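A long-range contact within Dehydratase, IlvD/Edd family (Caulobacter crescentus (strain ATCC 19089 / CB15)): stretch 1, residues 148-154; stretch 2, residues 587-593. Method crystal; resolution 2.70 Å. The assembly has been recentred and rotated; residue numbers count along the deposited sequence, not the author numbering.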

ATOM      1  N   ALA A 148     -16.318 -17.096 -14.526  1.00 55.97           N
ATOM      2  CA  ALA A 148     -17.233 -16.009 -14.847  1.00 54.29           C
ATOM      3  C   ALA A 148     -18.380 -16.482 -15.738  1.00 59.00           C
ATOM      4  O   ALA A 148     -19.495 -15.967 -15.617  1.00 60.37           O
ATOM      5  CB  ALA A 148     -16.484 -14.851 -15.508  1.00 49.12           C
ATOM      6  N   THR A 149     -18.143 -17.456 -16.634  1.00 56.12           N
ATOM      7  CA  THR A 149     -19.236 -17.829 -17.525  1.00 60.74           C
ATOM      8  C   THR A 149     -20.247 -18.728 -16.821  1.00 61.98           C
ATOM      9  O   THR A 149     -21.456 -18.556 -17.011  1.00 64.97           O
ATOM     10  CB  THR A 149     -18.728 -18.499 -18.808  1.00 62.68           C
ATOM     11  OG1 THR A 149     -18.428 -19.870 -18.554  1.00 70.96           O
ATOM     12  CG2 THR A 149     -17.505 -17.822 -19.337  1.00 58.30           C
ATOM     13  N   THR A 150     -19.779 -19.681 -16.005  1.00 54.61           N
ATOM     14  CA  THR A 150     -20.695 -20.494 -15.208  1.00 52.54           C
ATOM     15  C   THR A 150     -21.687 -19.618 -14.464  1.00 59.73           C
ATOM     16  O   THR A 150     -22.891 -19.889 -14.448  1.00 64.37           O
ATOM     17  CB  THR A 150     -19.923 -21.363 -14.216  1.00 54.09           C
ATOM     18  OG1 THR A 150     -19.143 -22.338 -14.919  1.00 64.15           O
ATOM     19  CG2 THR A 150     -20.879 -22.079 -13.287  1.00 54.40           C
ATOM     20  N   VAL A 151     -21.197 -18.546 -13.848  1.00 65.24           N
ATOM     21  CA  VAL A 151     -22.100 -17.644 -13.149  1.00 62.75           C
ATOM     22  C   VAL A 151     -22.773 -16.705 -14.134  1.00 67.05           C
ATOM     23  O   VAL A 151     -23.968 -16.406 -14.009  1.00 73.04           O
ATOM     24  CB  VAL A 151     -21.336 -16.894 -12.049  1.00 59.84           C
ATOM     25  CG1 VAL A 151     -22.186 -15.768 -11.462  1.00 59.91           C
ATOM     26  CG2 VAL A 151     -20.916 -17.881 -10.974  1.00 60.42           C
ATOM     27  N   ASN A 152     -22.030 -16.249 -15.139  1.00 60.79           N
ATOM     28  CA  ASN A 152     -22.569 -15.434 -16.226  1.00 65.95           C
ATOM     29  C   ASN A 152     -23.105 -14.102 -15.704  1.00 63.52           C
ATOM     30  O   ASN A 152     -24.292 -13.795 -15.809  1.00 66.36           O
ATOM     31  CB  ASN A 152     -23.648 -16.189 -17.015  1.00 64.69           C
ATOM     32  CG  ASN A 152     -23.883 -15.598 -18.395  1.00 69.18           C
ATOM     33  OD1 ASN A 152     -22.943 -15.177 -19.069  1.00 69.30           O
ATOM     34  ND2 ASN A 152     -25.138 -15.573 -18.825  1.00 69.89           N
ATOM     35  N   ILE A 153     -22.200 -13.319 -15.126  1.00 63.91           N
ATOM     36  CA  ILE A 153     -22.439 -11.890 -14.912  1.00 61.24           C
ATOM     37  C   ILE A 153     -21.453 -11.158 -15.814  1.00 57.08           C
ATOM     38  O   ILE A 153     -20.426 -11.746 -16.183  1.00 56.92           O
ATOM     39  CB  ILE A 153     -22.274 -11.493 -13.436  1.00 57.65           C
ATOM     40  CG1 ILE A 153     -20.967 -12.038 -12.865  1.00 65.78           C
ATOM     41  CG2 ILE A 153     -23.433 -11.985 -12.605  1.00 55.73           C
ATOM     42  CD1 ILE A 153     -20.487 -11.268 -11.629  1.00 57.95           C
ATOM     43  N   PRO A 154     -21.711  -9.910 -16.207  1.00 53.87           N
ATOM     44  CA  PRO A 154     -20.788  -9.231 -17.132  1.00 54.82           C
ATOM     45  C   PRO A 154     -19.360  -9.226 -16.595  1.00 57.64           C
ATOM     46  O   PRO A 154     -19.112  -8.895 -15.433  1.00 53.72           O
ATOM     47  CB  PRO A 154     -21.364  -7.815 -17.241  1.00 59.39           C
ATOM     48  CG  PRO A 154     -22.779  -7.922 -16.771  1.00 56.85           C
ATOM     49  CD  PRO A 154     -22.835  -9.049 -15.803  1.00 52.52           C
TER
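Stretch 2, residues 587-593: KYQDLAA

The last carbonyls of a helix have no amides of their own helix left to receive, and a distant segment of chain can supply the missing donors. The contact between residues 148-154 and 587-593 of this dehydratase illustrates the principle across at least 438 residues of sequence. T150 and V151 stand at the end of a helix that begins earlier in the chain, and their carbonyl groups accept two successive amides from stretch 2. The amide N of L591 donates to O of T150 at 3.0 Å, with an almost linear N-H...O angle of 174°. The next amide, N of A592, reaches O of V151 at 2.9 Å, the more bent of the pair at 146°. The amide N of D590 also comes within 3.1 Å of O of T150, but its angle is poor and it adds no hydrogen bond.

A side-chain bond joins this backbone pair. ND2 of N152 donates to OD1 of D590 at 3.3 Å, a longer contact but a well-directed one at 166°. N152 has its CA-to-CB bond toward stretch 2, whereas that of D590 points away; a t rotamer at chi1 nevertheless brings the carboxylate back within reach.

The backbone of each stretch changes course here. In stretch 1, N of N152 still bonds to O of A148 at 2.6 Å, yet N152 itself has positive phi (63°) and is the first residue to leave helical geometry. Stretch 2 approaches as an extended loop through Y588 and Q589, passes through D590, also at positive phi (47°), and enters a 3-10 segment at 591-593. N of A593 bonds back to O of D590, the residue before the segment, at 3.0 Å. The consecutive amides of L591 and A592 meet the consecutive carbonyls of T150 and V151 in the same sequence order. The closest CA approach in the register is 4.6 Å, between CA of V151 and CA of L591.

Packing contacts accompany the polar ones. The methyl CB of A592 lies 4.0 Å from CG1 of V151 and 3.7 Å from CG2 of I153, so one small side chain touches residues before and after N152. On the T150 side, its CG2 methyl lies 3.8 Å from CD1 of L591 and 3.7 Å from O of Y588. The tyrosine ring leads away from the contact. In all, 326 Å² is buried, summed over both stretches, a modest area organised around the last carbonyls of a helix.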

ATOM      1  N   LYS A 587     -22.269 -29.121 -16.493  1.00 77.85           N
ATOM      2  CA  LYS A 587     -23.722 -29.081 -16.377  1.00 71.98           C
ATOM      3  C   LYS A 587     -24.244 -27.714 -15.904  1.00 73.40           C
ATOM      4  O   LYS A 587     -25.226 -27.206 -16.455  1.00 70.13           O
ATOM      5  CB  LYS A 587     -24.138 -30.216 -15.437  1.00 73.27           C
ATOM      6  CG  LYS A 587     -25.561 -30.231 -14.954  1.00 78.09           C
ATOM      7  CD  LYS A 587     -25.640 -31.008 -13.637  1.00 73.37           C
ATOM      8  CE  LYS A 587     -24.579 -32.102 -13.534  1.00 74.28           C
ATOM      9  NZ  LYS A 587     -24.234 -32.404 -12.113  1.00 72.36           N
ATOM     10  N   TYR A 588     -23.591 -27.086 -14.907  1.00 75.08           N
ATOM     11  CA  TYR A 588     -24.107 -25.847 -14.295  1.00 70.61           C
ATOM     12  C   TYR A 588     -23.894 -24.633 -15.199  1.00 69.18           C
ATOM     13  O   TYR A 588     -22.754 -24.301 -15.545  1.00 73.44           O
ATOM     14  CB  TYR A 588     -23.446 -25.608 -12.937  1.00 67.20           C
ATOM     15  CG  TYR A 588     -23.725 -26.717 -11.962  1.00 67.53           C
ATOM     16  CD1 TYR A 588     -22.893 -27.826 -11.906  1.00 67.45           C
ATOM     17  CD2 TYR A 588     -24.840 -26.675 -11.119  1.00 65.41           C
ATOM     18  CE1 TYR A 588     -23.146 -28.867 -11.036  1.00 69.98           C
ATOM     19  CE2 TYR A 588     -25.108 -27.722 -10.240  1.00 65.69           C
ATOM     20  CZ  TYR A 588     -24.255 -28.816 -10.210  1.00 67.34           C
ATOM     21  OH  TYR A 588     -24.494 -29.855  -9.347  1.00 66.67           O
ATOM     22  N   GLN A 589     -24.980 -23.940 -15.548  1.00 65.72           N
ATOM     23  CA  GLN A 589     -24.904 -22.835 -16.494  1.00 64.74           C
ATOM     24  C   GLN A 589     -25.770 -21.677 -16.032  1.00 69.83           C
ATOM     25  O   GLN A 589     -26.816 -21.875 -15.408  1.00 73.44           O
ATOM     26  CB  GLN A 589     -25.352 -23.244 -17.902  1.00 63.64           C
ATOM     27  CG  GLN A 589     -24.620 -24.441 -18.459  1.00 69.15           C
ATOM     28  CD  GLN A 589     -23.406 -24.058 -19.278  1.00 72.83           C
ATOM     29  OE1 GLN A 589     -23.358 -22.979 -19.878  1.00 69.75           O
ATOM     30  NE2 GLN A 589     -22.412 -24.949 -19.313  1.00 71.58           N
ATOM     31  N   ASP A 590     -25.314 -20.465 -16.356  1.00 70.46           N
ATOM     32  CA  ASP A 590     -26.047 -19.224 -16.090  1.00 71.76           C
ATOM     33  C   ASP A 590     -26.589 -19.168 -14.655  1.00 73.50           C
ATOM     34  O   ASP A 590     -27.748 -18.821 -14.414  1.00 72.66           O
ATOM     35  CB  ASP A 590     -27.168 -19.047 -17.120  1.00 68.24           C
ATOM     36  CG  ASP A 590     -27.820 -17.674 -17.051  1.00 76.66           C
ATOM     37  OD1 ASP A 590     -27.182 -16.742 -16.516  1.00 81.40           O
ATOM     38  OD2 ASP A 590     -28.973 -17.524 -17.521  1.00 79.66           O
ATOM     39  N   LEU A 591     -25.727 -19.495 -13.682  1.00 72.64           N
ATOM     40  CA  LEU A 591     -26.174 -19.568 -12.291  1.00 69.54           C
ATOM     41  C   LEU A 591     -26.686 -18.234 -11.751  1.00 71.30           C
ATOM     42  O   LEU A 591     -27.442 -18.232 -10.774  1.00 73.89           O
ATOM     43  CB  LEU A 591     -25.060 -20.079 -11.377  1.00 63.97           C
ATOM     44  CG  LEU A 591     -24.277 -21.328 -11.764  1.00 65.29           C
ATOM     45  CD1 LEU A 591     -23.507 -21.866 -10.562  1.00 63.21           C
ATOM     46  CD2 LEU A 591     -25.200 -22.391 -12.323  1.00 66.98           C
ATOM     47  N   ALA A 592     -26.308 -17.105 -12.355  1.00 69.65           N
ATOM     48  CA  ALA A 592     -26.784 -15.814 -11.858  1.00 77.55           C
ATOM     49  C   ALA A 592     -28.244 -15.560 -12.185  1.00 80.30           C
ATOM     50  O   ALA A 592     -28.783 -14.523 -11.783  1.00 81.67           O
ATOM     51  CB  ALA A 592     -25.939 -14.671 -12.421  1.00 70.92           C
ATOM     52  N   ALA A 593     -28.884 -16.466 -12.923  1.00 84.26           N
ATOM     53  CA  ALA A 593     -30.302 -16.308 -13.216  1.00 86.77           C
ATOM     54  C   ALA A 593     -31.160 -16.535 -11.977  1.00 86.94           C
ATOM     55  O   ALA A 593     -32.191 -15.871 -11.812  1.00 89.60           O
ATOM     56  CB  ALA A 593     -30.715 -17.266 -14.331  1.00 72.70           C
TER